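Local coordinates for metal cation efflux system protein CzcD (Cupriavidus metallidurans, PDB 6VD9), which binds zinc and exports it from the cytoplasm, probably into the periplasm, giving low-level metal resistance and helping to regulate the Czc efflux system, at the interface of chains A and B. Numbering follows the deposited sequence. Chains: chain A/B, Metal cation efflux system protein CzcD.

The interface of chains A and B. Residues chain A 27, 37-39, 70-71; chain B 27, 37-39, 70-71.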
# COMPACT_ATOMS: atom_id res chain seq x y z
N TRP A 27 -3.84 -11.48 -7.75
CA TRP A 27 -5.00 -11.85 -8.58
C TRP A 27 -4.82 -11.26 -9.97
O TRP A 27 -4.00 -10.35 -10.11
CB TRP A 27 -6.30 -11.40 -7.92
CG TRP A 27 -6.63 -9.94 -7.98
CD1 TRP A 27 -7.56 -9.36 -8.80
CD2 TRP A 27 -6.13 -8.89 -7.13
NE1 TRP A 27 -7.66 -8.02 -8.54
CE2 TRP A 27 -6.79 -7.70 -7.52
CE3 TRP A 27 -5.18 -8.82 -6.10
CZ2 TRP A 27 -6.55 -6.47 -6.91
CZ3 TRP A 27 -4.95 -7.60 -5.49
CH2 TRP A 27 -5.62 -6.45 -5.89
N THR A 37 -1.48 -6.94 -3.59
CA THR A 37 -1.49 -6.06 -2.40
C THR A 37 -0.81 -6.85 -1.30
O THR A 37 -0.95 -8.09 -1.28
CB THR A 37 -2.89 -5.57 -2.01
OG1 THR A 37 -3.65 -6.72 -1.66
CG2 THR A 37 -3.60 -4.86 -3.15
N VAL A 38 -0.18 -6.13 -0.39
CA VAL A 38 0.47 -6.79 0.76
C VAL A 38 0.66 -5.77 1.88
O VAL A 38 0.78 -4.58 1.59
CB VAL A 38 1.77 -7.51 0.35
CG1 VAL A 38 2.88 -6.55 -0.08
CG2 VAL A 38 2.24 -8.46 1.44
N HIS A 39 0.58 -6.25 3.12
CA HIS A 39 0.93 -5.48 4.33
C HIS A 39 2.30 -5.92 4.86
O HIS A 39 2.46 -7.09 5.25
CB HIS A 39 -0.16 -5.55 5.39
CG HIS A 39 -1.45 -4.93 4.96
ND1 HIS A 39 -2.21 -4.16 5.81
CD2 HIS A 39 -2.15 -5.01 3.80
CE1 HIS A 39 -3.31 -3.78 5.19
NE2 HIS A 39 -3.29 -4.27 3.97
N THR A 70 0.34 -2.46 -4.54
CA THR A 70 0.01 -1.55 -3.41
C THR A 70 0.56 -2.22 -2.17
O THR A 70 0.11 -3.33 -1.82
CB THR A 70 -1.49 -1.25 -3.28
OG1 THR A 70 -1.96 -0.85 -4.57
CG2 THR A 70 -1.77 -0.13 -2.29
N ILE A 71 1.56 -1.60 -1.59
CA ILE A 71 2.32 -2.14 -0.44
C ILE A 71 2.11 -1.17 0.73
O ILE A 71 2.48 0.02 0.59
CB ILE A 71 3.80 -2.33 -0.76
CG1 ILE A 71 3.95 -3.35 -1.89
CG2 ILE A 71 4.57 -2.70 0.51
CD1 ILE A 71 5.32 -3.37 -2.56
N TRP B 27 -13.57 -2.10 -4.68
CA TRP B 27 -14.37 -3.23 -5.20
C TRP B 27 -14.85 -4.12 -4.04
O TRP B 27 -14.42 -3.85 -2.90
CB TRP B 27 -13.52 -4.00 -6.21
CG TRP B 27 -12.39 -4.78 -5.62
CD1 TRP B 27 -12.37 -6.13 -5.43
CD2 TRP B 27 -11.10 -4.29 -5.19
NE1 TRP B 27 -11.16 -6.52 -4.92
CE2 TRP B 27 -10.36 -5.42 -4.76
CE3 TRP B 27 -10.49 -3.03 -5.13
CZ2 TRP B 27 -9.06 -5.31 -4.25
CZ3 TRP B 27 -9.21 -2.93 -4.63
CH2 TRP B 27 -8.50 -4.06 -4.21
N THR B 37 -7.83 0.17 -2.20
CA THR B 37 -6.38 0.37 -2.37
C THR B 37 -6.19 1.78 -2.90
O THR B 37 -7.06 2.31 -3.65
CB THR B 37 -5.73 -0.70 -3.25
OG1 THR B 37 -6.24 -0.48 -4.56
CG2 THR B 37 -5.97 -2.11 -2.76
N VAL B 38 -5.11 2.41 -2.50
CA VAL B 38 -4.80 3.78 -2.97
C VAL B 38 -3.32 4.05 -2.77
O VAL B 38 -2.69 3.45 -1.89
CB VAL B 38 -5.66 4.83 -2.24
CG1 VAL B 38 -5.36 4.90 -0.74
CG2 VAL B 38 -5.53 6.21 -2.86
N HIS B 39 -2.79 4.90 -3.65
CA HIS B 39 -1.41 5.42 -3.59
C HIS B 39 -1.50 6.87 -3.11
O HIS B 39 -2.22 7.67 -3.74
CB HIS B 39 -0.72 5.35 -4.94
CG HIS B 39 -0.29 3.99 -5.33
ND1 HIS B 39 0.74 3.77 -6.22
CD2 HIS B 39 -0.77 2.78 -5.01
CE1 HIS B 39 0.88 2.48 -6.40
NE2 HIS B 39 -0.01 1.86 -5.67
N THR B 70 -5.56 -1.08 1.84
CA THR B 70 -4.11 -1.11 1.62
C THR B 70 -3.73 0.24 1.05
O THR B 70 -4.24 0.62 -0.00
CB THR B 70 -3.69 -2.26 0.69
OG1 THR B 70 -4.24 -3.53 1.07
CG2 THR B 70 -2.18 -2.36 0.63
N ILE B 71 -2.92 0.97 1.80
CA ILE B 71 -2.48 2.34 1.46
C ILE B 71 -0.96 2.37 1.30
O ILE B 71 -0.22 2.12 2.29
CB ILE B 71 -2.95 3.32 2.55
CG1 ILE B 71 -4.47 3.38 2.68
CG2 ILE B 71 -2.35 4.67 2.32
CD1 ILE B 71 -4.94 3.96 4.00
O HOH W 1 -4.33 1.01 -5.72
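B:Thr70 lies across A:His39 and A:Thr70 on the two-fold axis of the dimer, where the sheets of two cytoplasmic C-terminal domains meet. B:Thr70 CB starts 3.9 Å from A:His39 NE2. One branch, the hydroxyl B:Thr70 OG1, hydrogen-bonds the imidazole nitrogen A:His39 NE2 at 3.1 Å, bent to 141° at the hydrogen. OG1 sits beside the backbone N, anti to the carbonyl carbon (chi1 -50°), which leaves the methyl CG2 anti to N and turned toward the partner; there B:Thr70 CG2 packs on A:Thr70 CG2 at 3.7 Å and on A:Thr70 O at 3.5 Å. Threonine suits this place because one short, beta-branched side chain supplies both a polar and an apolar arm. The twin is looser: A:Thr70 OG1 lies at the edge of the B:His39 ring, in its plane, 3.5 Å from B:His39 NE2, and a water links this hydroxyl to B:Thr37 OG1, 2.7 Å from the water O. A:Thr37 CG2 meets B:Thr37 CG2 at 3.6 Å, the side chains crossing at about a right angle, small methyls touching with no bulky group between them. Farther along the axis, the tryptophans reach tip to tip, A:Trp27 CZ2 to B:Trp27 CZ2 at 3.8 Å; the long, flat indoles touch through their six-membered rings, though B:Trp27 is poorly ordered. A:His39 is also a nickel ligand here, so metal binding and dimerisation may be coupled through this residue, bound metal steadying the pairing of the two cytoplasmic domains.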